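Local coordinates for protein Pre-mRNA-splicing factor SAD1 (Saccharomyces cerevisiae, PDB 4MSX) that promotes assembly of newly made U4 snRNA into the U4/U6 snRNP, is required for pre-mRNA splicing, and carries a catalytically inactive ubiquitin-specific protease domain, at residues R412-V417 against Y445-E450; I441-D446 against F469-F474; K451-D456 against T460-A465. All coordinates share one frame; numbering follows the deposited sequence. Where two conformers were deposited one is given.

Interaction 1 of 3, residues R412-V417 against Y445-E450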
loop_
_atom_site.group_PDB
_atom_site.type_symbol
_atom_site.label_atom_id
_atom_site.label_comp_id
_atom_site.label_asym_id
_atom_site.label_seq_id
_atom_site.Cartn_x
_atom_site.Cartn_y
_atom_site.Cartn_z
ATOM N N ARG A 412 7.393 -9.444 16.551
ATOM C CA ARG A 412 6.911 -8.171 17.054
ATOM C C ARG A 412 5.904 -7.593 16.027
ATOM O O ARG A 412 6.148 -7.725 14.833
ATOM C CB ARG A 412 8.084 -7.189 17.180
ATOM C CG ARG A 412 8.955 -7.570 18.400
ATOM C CD ARG A 412 9.820 -6.445 18.935
ATOM N NE ARG A 412 10.551 -6.914 20.116
ATOM C CZ ARG A 412 11.376 -6.171 20.851
ATOM N NH1 ARG A 412 11.593 -4.895 20.542
ATOM N NH2 ARG A 412 11.986 -6.710 21.904
ATOM N N LEU A 413 4.860 -6.953 16.522
ATOM C CA LEU A 413 3.784 -6.418 15.662
ATOM C C LEU A 413 4.306 -5.198 14.919
ATOM O O LEU A 413 4.879 -4.311 15.539
ATOM C CB LEU A 413 2.603 -6.020 16.529
ATOM C CG LEU A 413 1.398 -5.489 15.747
ATOM C CD1 LEU A 413 0.776 -6.607 14.836
ATOM C CD2 LEU A 413 0.382 -4.979 16.764
ATOM N N LYS A 414 4.070 -5.131 13.608
ATOM C CA LYS A 414 4.567 -4.036 12.772
ATOM C C LYS A 414 3.437 -3.279 12.065
ATOM O O LYS A 414 3.589 -2.114 11.729
ATOM C CB LYS A 414 5.519 -4.584 11.693
ATOM C CG LYS A 414 6.866 -5.166 12.241
ATOM C CD LYS A 414 7.837 -4.060 12.725
ATOM C CE LYS A 414 8.219 -3.080 11.586
ATOM N NZ LYS A 414 8.911 -3.719 10.420
ATOM N N ALA A 415 2.300 -3.948 11.833
ATOM C CA ALA A 415 1.186 -3.286 11.143
ATOM C C ALA A 415 -0.119 -3.902 11.625
ATOM O O ALA A 415 -0.179 -5.125 11.891
ATOM C CB ALA A 415 1.323 -3.492 9.615
ATOM N N ASN A 416 -1.144 -3.061 11.713
ATOM C CA ASN A 416 -2.461 -3.471 12.217
ATOM C C ASN A 416 -3.536 -2.792 11.340
ATOM O O ASN A 416 -3.607 -1.570 11.310
ATOM C CB ASN A 416 -2.572 -3.021 13.683
ATOM C CG ASN A 416 -3.823 -3.582 14.388
ATOM O OD1 ASN A 416 -4.139 -4.747 14.252
ATOM N ND2 ASN A 416 -4.551 -2.729 15.091
ATOM N N VAL A 417 -4.308 -3.573 10.579
ATOM C CA VAL A 417 -5.389 -2.977 9.768
ATOM C C VAL A 417 -6.663 -3.150 10.577
ATOM O O VAL A 417 -7.010 -4.270 10.956
ATOM C CB VAL A 417 -5.508 -3.688 8.443
ATOM C CG1 VAL A 417 -6.676 -3.079 7.552
ATOM C CG2 VAL A 417 -4.155 -3.516 7.655
ATOM N N TYR A 445 4.014 0.732 12.400
ATOM C CA TYR A 445 5.011 0.938 13.471
ATOM C C TYR A 445 6.289 1.462 12.884
ATOM O O TYR A 445 6.787 0.910 11.906
ATOM C CB TYR A 445 5.316 -0.375 14.189
ATOM C CG TYR A 445 6.230 -0.145 15.425
ATOM C CD1 TYR A 445 5.782 0.601 16.510
ATOM C CD2 TYR A 445 7.509 -0.665 15.471
ATOM C CE1 TYR A 445 6.609 0.813 17.649
ATOM C CE2 TYR A 445 8.345 -0.465 16.620
ATOM C CZ TYR A 445 7.860 0.273 17.681
ATOM O OH TYR A 445 8.649 0.495 18.775
ATOM N N ASP A 446 6.822 2.522 13.486
ATOM C CA ASP A 446 8.144 3.029 13.106
ATOM C C ASP A 446 9.174 2.675 14.197
ATOM O O ASP A 446 9.108 3.221 15.279
ATOM C CB ASP A 446 8.124 4.548 12.959
ATOM C CG ASP A 446 9.566 5.148 12.837
ATOM O OD1 ASP A 446 10.509 4.448 12.408
ATOM O OD2 ASP A 446 9.722 6.332 13.177
ATOM N N ASN A 447 10.058 1.741 13.872
ATOM C CA ASN A 447 11.134 1.240 14.750
ATOM C C ASN A 447 12.027 2.337 15.299
ATOM O O ASN A 447 12.559 2.228 16.399
ATOM C CB ASN A 447 12.086 0.359 13.922
ATOM C CG ASN A 447 11.592 -1.056 13.782
ATOM O OD1 ASN A 447 10.875 -1.550 14.645
ATOM N ND2 ASN A 447 11.962 -1.720 12.683
ATOM N N LYS A 448 12.245 3.367 14.495
ATOM C CA LYS A 448 13.311 4.311 14.772
ATOM C C LYS A 448 12.804 5.244 15.856
ATOM O O LYS A 448 13.429 5.375 16.887
ATOM C CB LYS A 448 13.709 5.056 13.488
ATOM C CG LYS A 448 15.137 5.523 13.465
ATOM C CD LYS A 448 15.463 6.261 12.174
ATOM C CE LYS A 448 15.230 5.388 10.933
ATOM N NZ LYS A 448 15.784 3.989 11.006
ATOM N N SER A 449 11.649 5.858 15.663
ATOM C CA SER A 449 11.097 6.746 16.686
ATOM C C SER A 449 10.216 5.992 17.709
ATOM O O SER A 449 9.643 6.598 18.602
ATOM C CB SER A 449 10.275 7.835 16.006
ATOM O OG SER A 449 9.094 7.272 15.459
ATOM N N GLU A 450 10.115 4.667 17.556
ATOM C CA GLU A 450 9.201 3.846 18.358
ATOM C C GLU A 450 7.767 4.381 18.475
ATOM O O GLU A 450 7.210 4.386 19.551
ATOM C CB GLU A 450 9.816 3.629 19.752
ATOM C CG GLU A 450 11.216 3.048 19.609
ATOM C CD GLU A 450 11.950 2.795 20.926
ATOM O OE1 GLU A 450 11.385 3.068 22.013
ATOM O OE2 GLU A 450 13.105 2.314 20.857
#

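Interaction 2 of 3, residues I441-D446 against F469-F474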
loop_
_atom_site.group_PDB
_atom_site.type_symbol
_atom_site.label_atom_id
_atom_site.label_comp_id
_atom_site.label_asym_id
_atom_site.label_seq_id
_atom_site.Cartn_x
_atom_site.Cartn_y
_atom_site.Cartn_z
ATOM N N ILE A 441 -8.743 1.288 8.214
ATOM C CA ILE A 441 -7.661 2.219 8.524
ATOM C C ILE A 441 -6.431 1.415 8.911
ATOM O O ILE A 441 -6.513 0.235 9.255
ATOM C CB ILE A 441 -8.046 3.189 9.633
ATOM C CG1 ILE A 441 -8.235 2.424 10.933
ATOM C CG2 ILE A 441 -9.365 3.967 9.263
ATOM C CD1 ILE A 441 -8.574 3.325 12.106
ATOM N N THR A 442 -5.271 2.045 8.780
ATOM C CA THR A 442 -4.013 1.269 8.846
ATOM C C THR A 442 -3.135 1.901 9.890
ATOM O O THR A 442 -2.920 3.109 9.863
ATOM C CB THR A 442 -3.294 1.294 7.470
ATOM O OG1 THR A 442 -4.231 0.867 6.479
ATOM C CG2 THR A 442 -2.024 0.361 7.427
ATOM N N GLN A 443 -2.619 1.082 10.816
ATOM C CA GLN A 443 -1.685 1.574 11.815
ATOM C C GLN A 443 -0.341 0.945 11.538
ATOM O O GLN A 443 -0.266 -0.278 11.320
ATOM C CB GLN A 443 -2.147 1.119 13.219
ATOM C CG GLN A 443 -3.517 1.706 13.521
ATOM C CD GLN A 443 -4.175 1.130 14.777
ATOM O OE1 GLN A 443 -3.886 -0.008 15.199
ATOM N NE2 GLN A 443 -5.110 1.907 15.353
ATOM N N LEU A 444 0.716 1.753 11.552
ATOM C CA LEU A 444 2.023 1.236 11.174
ATOM C C LEU A 444 3.064 1.626 12.191
ATOM O O LEU A 444 3.068 2.756 12.666
ATOM C CB LEU A 444 2.496 1.881 9.830
ATOM C CG LEU A 444 1.528 1.554 8.665
ATOM C CD1 LEU A 444 1.942 2.343 7.386
ATOM C CD2 LEU A 444 1.555 0.055 8.368
ATOM N N TYR A 445 4.014 0.732 12.400
ATOM C CA TYR A 445 5.011 0.938 13.471
ATOM C C TYR A 445 6.289 1.462 12.884
ATOM O O TYR A 445 6.787 0.910 11.906
ATOM C CB TYR A 445 5.316 -0.375 14.189
ATOM C CG TYR A 445 6.230 -0.145 15.425
ATOM C CD1 TYR A 445 5.782 0.601 16.510
ATOM C CD2 TYR A 445 7.509 -0.665 15.471
ATOM C CE1 TYR A 445 6.609 0.813 17.649
ATOM C CE2 TYR A 445 8.345 -0.465 16.620
ATOM C CZ TYR A 445 7.860 0.273 17.681
ATOM O OH TYR A 445 8.649 0.495 18.775
ATOM N N ASP A 446 6.822 2.522 13.486
ATOM C CA ASP A 446 8.144 3.029 13.106
ATOM C C ASP A 446 9.174 2.675 14.197
ATOM O O ASP A 446 9.108 3.221 15.279
ATOM C CB ASP A 446 8.124 4.548 12.959
ATOM C CG ASP A 446 9.566 5.148 12.837
ATOM O OD1 ASP A 446 10.509 4.448 12.408
ATOM O OD2 ASP A 446 9.722 6.332 13.177
ATOM N N PHE A 469 -5.158 -2.599 20.551
ATOM C CA PHE A 469 -6.118 -3.689 20.451
ATOM C C PHE A 469 -7.519 -3.255 20.758
ATOM O O PHE A 469 -8.443 -3.986 20.489
ATOM C CB PHE A 469 -5.737 -4.854 21.353
ATOM C CG PHE A 469 -6.065 -4.598 22.809
ATOM C CD1 PHE A 469 -5.140 -3.968 23.626
ATOM C CD2 PHE A 469 -7.323 -4.962 23.328
ATOM C CE1 PHE A 469 -5.441 -3.719 25.000
ATOM C CE2 PHE A 469 -7.642 -4.709 24.729
ATOM C CZ PHE A 469 -6.706 -4.062 25.521
ATOM N N LEU A 470 -7.745 -2.045 21.263
ATOM C CA LEU A 470 -9.155 -1.662 21.509
ATOM C C LEU A 470 -10.006 -1.503 20.245
ATOM O O LEU A 470 -11.218 -1.585 20.323
ATOM C CB LEU A 470 -9.221 -0.354 22.290
ATOM C CG LEU A 470 -8.680 -0.550 23.717
ATOM C CD1 LEU A 470 -8.657 0.790 24.370
ATOM C CD2 LEU A 470 -9.622 -1.540 24.466
ATOM N N LYS A 471 -9.379 -1.274 19.097
ATOM C CA LYS A 471 -10.149 -1.200 17.832
ATOM C C LYS A 471 -10.233 -2.578 17.207
ATOM O O LYS A 471 -9.440 -3.496 17.565
ATOM C CB LYS A 471 -9.429 -0.230 16.862
ATOM C CG LYS A 471 -9.437 1.199 17.394
ATOM C CD LYS A 471 -9.176 2.234 16.298
ATOM C CE LYS A 471 -9.309 3.668 16.837
ATOM N NZ LYS A 471 -8.813 4.733 15.871
ATOM N N GLU A 472 -11.134 -2.732 16.244
ATOM C CA GLU A 472 -11.372 -4.061 15.702
ATOM C C GLU A 472 -10.294 -4.482 14.673
ATOM O O GLU A 472 -10.418 -4.139 13.478
ATOM C CB GLU A 472 -12.722 -4.063 15.039
ATOM C CG GLU A 472 -13.225 -5.451 14.678
ATOM C CD GLU A 472 -14.563 -5.428 13.931
ATOM O OE1 GLU A 472 -15.576 -5.007 14.531
ATOM O OE2 GLU A 472 -14.616 -5.838 12.738
ATOM N N THR A 473 -9.314 -5.260 15.126
ATOM C CA THR A 473 -8.226 -5.722 14.268
ATOM C C THR A 473 -8.757 -6.722 13.224
ATOM O O THR A 473 -9.607 -7.604 13.512
ATOM C CB THR A 473 -7.043 -6.336 15.081
ATOM O OG1 THR A 473 -6.007 -6.674 14.167
ATOM C CG2 THR A 473 -7.485 -7.630 15.854
ATOM N N PHE A 474 -8.307 -6.557 11.983
ATOM C CA PHE A 474 -8.726 -7.447 10.894
ATOM C C PHE A 474 -7.512 -8.184 10.303
ATOM O O PHE A 474 -7.571 -9.388 10.066
ATOM C CB PHE A 474 -9.399 -6.604 9.785
ATOM C CG PHE A 474 -9.899 -7.413 8.614
ATOM C CD1 PHE A 474 -10.948 -8.318 8.768
ATOM C CD2 PHE A 474 -9.357 -7.217 7.338
ATOM C CE1 PHE A 474 -11.421 -9.057 7.689
ATOM C CE2 PHE A 474 -9.835 -7.960 6.246
ATOM C CZ PHE A 474 -10.861 -8.859 6.403
#

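Interaction 3 of 3, residues K451-D456 against T460-A465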
loop_
_atom_site.group_PDB
_atom_site.type_symbol
_atom_site.label_atom_id
_atom_site.label_comp_id
_atom_site.label_asym_id
_atom_site.label_seq_id
_atom_site.Cartn_x
_atom_site.Cartn_y
_atom_site.Cartn_z
ATOM N N LYS A 451 7.162 4.816 17.369
ATOM C CA LYS A 451 5.815 5.328 17.416
ATOM C C LYS A 451 4.918 4.507 16.497
ATOM O O LYS A 451 5.392 3.966 15.478
ATOM C CB LYS A 451 5.772 6.787 16.957
ATOM C CG LYS A 451 6.737 7.709 17.672
ATOM C CD LYS A 451 6.202 8.143 19.032
ATOM C CE LYS A 451 7.027 9.311 19.594
ATOM N NZ LYS A 451 7.058 10.518 18.682
ATOM N N TRP A 452 3.645 4.423 16.874
ATOM C CA TRP A 452 2.605 3.905 15.989
ATOM C C TRP A 452 1.941 5.074 15.306
ATOM O O TRP A 452 1.493 6.035 15.957
ATOM C CB TRP A 452 1.558 3.103 16.786
ATOM C CG TRP A 452 2.028 1.710 17.069
ATOM C CD1 TRP A 452 2.675 1.254 18.213
ATOM C CD2 TRP A 452 1.932 0.594 16.191
ATOM N NE1 TRP A 452 2.984 -0.076 18.073
ATOM C CE2 TRP A 452 2.514 -0.517 16.855
ATOM C CE3 TRP A 452 1.380 0.414 14.905
ATOM C CZ2 TRP A 452 2.582 -1.785 16.272
ATOM C CZ3 TRP A 452 1.437 -0.848 14.326
ATOM C CH2 TRP A 452 2.027 -1.939 15.015
ATOM N N ILE A 453 1.802 4.983 13.990
ATOM C CA ILE A 453 1.123 6.043 13.263
ATOM C C ILE A 453 -0.101 5.433 12.624
ATOM O O ILE A 453 0.022 4.446 11.880
ATOM C CB ILE A 453 2.016 6.581 12.126
ATOM C CG1 ILE A 453 3.363 7.083 12.655
ATOM C CG2 ILE A 453 1.289 7.674 11.363
ATOM C CD1 ILE A 453 3.250 8.202 13.653
ATOM N N GLU A 454 -1.260 6.031 12.882
ATOM C CA GLU A 454 -2.514 5.565 12.310
ATOM C C GLU A 454 -2.878 6.417 11.098
ATOM O O GLU A 454 -3.021 7.626 11.194
ATOM C CB GLU A 454 -3.636 5.668 13.342
ATOM C CG GLU A 454 -5.028 5.373 12.781
ATOM C CD GLU A 454 -6.113 5.462 13.887
ATOM O OE1 GLU A 454 -6.087 4.635 14.816
ATOM O OE2 GLU A 454 -6.955 6.378 13.827
ATOM N N ILE A 455 -3.073 5.770 9.968
ATOM C CA ILE A 455 -3.371 6.497 8.728
ATOM C C ILE A 455 -4.832 6.235 8.396
ATOM O O ILE A 455 -5.214 5.111 8.102
ATOM C CB ILE A 455 -2.428 6.042 7.638
ATOM C CG1 ILE A 455 -1.002 6.303 8.141
ATOM C CG2 ILE A 455 -2.750 6.779 6.324
ATOM C CD1 ILE A 455 0.093 5.526 7.491
ATOM N N ASP A 456 -5.640 7.281 8.459
ATOM C CA ASP A 456 -7.097 7.162 8.189
ATOM C C ASP A 456 -7.413 8.193 7.088
ATOM O O ASP A 456 -7.444 9.392 7.338
ATOM C CB ASP A 456 -7.874 7.419 9.507
ATOM C CG ASP A 456 -9.401 7.444 9.321
ATOM O OD1 ASP A 456 -9.905 7.221 8.185
ATOM O OD2 ASP A 456 -10.089 7.665 10.346
ATOM N N THR A 460 -3.083 11.489 9.683
ATOM C CA THR A 460 -2.207 10.632 10.454
ATOM C C THR A 460 -2.182 11.104 11.909
ATOM O O THR A 460 -2.162 12.309 12.190
ATOM C CB THR A 460 -0.766 10.601 9.869
ATOM O OG1 THR A 460 -0.102 11.836 10.148
ATOM C CG2 THR A 460 -0.798 10.359 8.350
ATOM N N THR A 461 -2.206 10.151 12.828
ATOM C CA THR A 461 -2.294 10.447 14.250
ATOM C C THR A 461 -1.405 9.420 14.954
ATOM O O THR A 461 -1.423 8.250 14.593
ATOM C CB THR A 461 -3.712 10.208 14.771
ATOM O OG1 THR A 461 -4.654 10.893 13.955
ATOM C CG2 THR A 461 -3.863 10.670 16.205
ATOM N N GLU A 462 -0.614 9.835 15.931
ATOM C CA GLU A 462 0.112 8.863 16.741
ATOM C C GLU A 462 -0.877 8.084 17.641
ATOM O O GLU A 462 -1.871 8.655 18.103
ATOM C CB GLU A 462 1.125 9.552 17.645
ATOM C CG GLU A 462 2.330 10.098 16.941
ATOM C CD GLU A 462 3.437 10.483 17.926
ATOM O OE1 GLU A 462 3.421 9.985 19.082
ATOM O OE2 GLU A 462 4.319 11.278 17.538
ATOM N N ARG A 463 -0.607 6.801 17.883
ATOM C CA ARG A 463 -1.410 5.991 18.806
ATOM C C ARG A 463 -0.493 5.289 19.804
ATOM O O ARG A 463 0.684 4.994 19.496
ATOM C CB ARG A 463 -2.217 4.909 18.068
ATOM C CG ARG A 463 -3.298 5.422 17.134
ATOM C CD ARG A 463 -4.358 6.225 17.875
ATOM N NE ARG A 463 -5.457 6.544 16.971
ATOM C CZ ARG A 463 -6.221 7.634 17.041
ATOM N NH1 ARG A 463 -6.033 8.540 17.995
ATOM N NH2 ARG A 463 -7.185 7.814 16.140
ATOM N N GLU A 464 -1.030 5.003 20.992
ATOM C CA GLU A 464 -0.260 4.268 21.985
ATOM C C GLU A 464 -0.315 2.767 21.717
ATOM O O GLU A 464 -1.394 2.186 21.489
ATOM C CB GLU A 464 -0.763 4.594 23.400
ATOM C CG GLU A 464 -0.450 6.034 23.838
ATOM C CD GLU A 464 1.031 6.361 23.774
ATOM O OE1 GLU A 464 1.802 5.824 24.606
ATOM O OE2 GLU A 464 1.433 7.146 22.879
ATOM N N ALA A 465 0.854 2.145 21.744
ATOM C CA ALA A 465 0.981 0.705 21.479
ATOM C C ALA A 465 0.065 -0.169 22.344
ATOM O O ALA A 465 -0.547 -1.154 21.852
ATOM C CB ALA A 465 2.441 0.254 21.645
HETATM O O HOH W 1 3.102 5.620 19.408
HETATM O O HOH W 2 -5.542 9.127 11.867
#

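Interaction 1 of 3, residues R412-V417 against Y445-E450
Lys-414 and Tyr-445 pair through the backbone, their CA atoms 5.0 Å apart, and the amide Tyr-445 N donates to Lys-414 O at 3.0 Å with a moderately bent N-H...O angle of 145°. The same carbonyl oxygen, Lys-414 O, lies 3.5 Å from Tyr-445 CB, so backbone and side chain of the tyrosine meet at one point. Beyond CB the phenol ring leads away: CG sits opposite the backbone N (chi1 -173°), and the ring instead meets Trp-452, with the planes at about 45°. Lys-414, in the conformer described, brings CD obliquely to within 4.4 Å of Tyr-445 CD2, then crosses Asn-447 at roughly a right angle, with Lys-414 CE 4.1 Å from Asn-447 ND2. These are loose van der Waals approaches; the ammonium is held by a salt bridge to Glu-479. Past Tyr-445 the chain turns over Asp-446, whose OD1 accepts from Lys-448 N at 2.9 Å, an Asx turn. Asp-446 OD2 takes both Ser-449 N and Ser-449 OG from one face of the carboxylate, fixing the start of the turn. On the opposite strand, Lys-414 and Ala-415 both face Val-477 of strand 472-480. That is a classic beta bulge, set in a mixed sheet, antiparallel around strand 409-421, that packs on helix 189-203, consistent with the palm of the ubiquitin-specific protease fold.

Interaction 2 of 3, residues I441-D446 against F469-F474
This is a side-chain contact made across a sheet, without any hydrogen bond between its two segments: Ile-441 and Gln-443 of strand 438-446 meet Lys-471, which lies just before residues 472-474 of the next strand but one. Strand 409-421 runs between them and pairs with both, and its Val-418 touches all three side chains. The evidence for a light contact is direct, since only 94 Å² is buried in total and two pairs come within 4.5 Å. Lys-471 does the reaching. Its CG stands opposite the carbonyl carbon (chi1 -65°) and the chain is extended from there on, which carries the ammonium over the sheet. On the way Lys-471 CD passes 4.2 Å from Gln-443 NE2, the two side chains slanting past each other. At the end Lys-471 NZ comes to 4.0 Å from Ile-441 CD1, in the Ile-441 conformer described, with the chains at about a right angle.

The polar ends find their partners elsewhere. Lys-471 NZ forms a salt bridge with Glu-454 OE1, the oxygen that also accepts from Gln-443 NE2. Asn-416 links the two segments indirectly, its ND2 bonded to Gln-443 OE1 and its OD1 to Thr-473 OG1. Both ends of the Gln-443 amide are therefore engaged, which fixes its rotation. The chemistry implies that the aliphatic part of the lysine supplies packing, while its charge is met by the buried carboxylate of Glu-454, which this lysine, together with Arg-463, would probably stabilise as an anion.

Interaction 3 of 3, residues K451-D456 against T460-A465
A beta hairpin is formed here by strand 451-456 and strand 459-463, with Ile-453 facing Glu-462 and Ile-455 facing Thr-460 as antiparallel non-hydrogen-bonded pairs. Between them Glu-454 and Thr-461 form a hydrogen-bonded pair: Glu-454 N donates to Thr-461 O at 2.8 Å and Thr-461 N returns to Glu-454 O at 3.1 Å. On the Glu-454 face, Arg-463 bends at chi2 (-61°) to grip the carboxylate side-on with two nitrogens. Its NE meets Glu-454 OE1 at 2.9 Å, nearly straight at 178° and in the guanidinium plane, while NH2 reaches Glu-454 OE2 at 2.7 Å. The carboxylate plane is turned 69° from the guanidinium, so both nitrogens arrive above it, and Thr-461 CB lies over one guanidinium face. An alanine here would remove both guanidinium bonds and would probably leave Glu-454 OE2 without its charged mate, with OE1 still held by Lys-471 and Gln-443. On the other face, Lys-451 NZ bridges to Glu-462 OE2 at 3.1 Å, and Ile-453 CD1 packs 3.9 Å from Glu-462 CG. At the open end, Ala-465 CB rests obliquely against Trp-452 CD1 at 3.6 Å, and a water links Trp-452 N to Arg-463 O. Strand 451-456 bonds on its other side to strand 438-446, where Ile-455 packs on Leu-444, while Trp-452 and Arg-463 both touch Leu-468 in the loop leading to strand 472-480.

How the interactions relate
All three interactions belong to one sheet of the protease-like domain, remote from the zinc site. Strand 438-446 serves both interaction 1 and interaction 2, and interaction 3 is nested within the chain loop that interaction 2 closes. Interaction 2 is the buried one, yet the smallest in area; interactions 1 and 3 are partly buried and reach exposed residues. Their means differ: a single backbone bond beside a bulge in interaction 1, side chains alone in interaction 2, and a hairpin ladder with two salt bridges in interaction 3. Neighbouring strands join them, through Asp-446 N to Lys-451 O and Leu-444 N to Ile-453 O, both 2.8 Å.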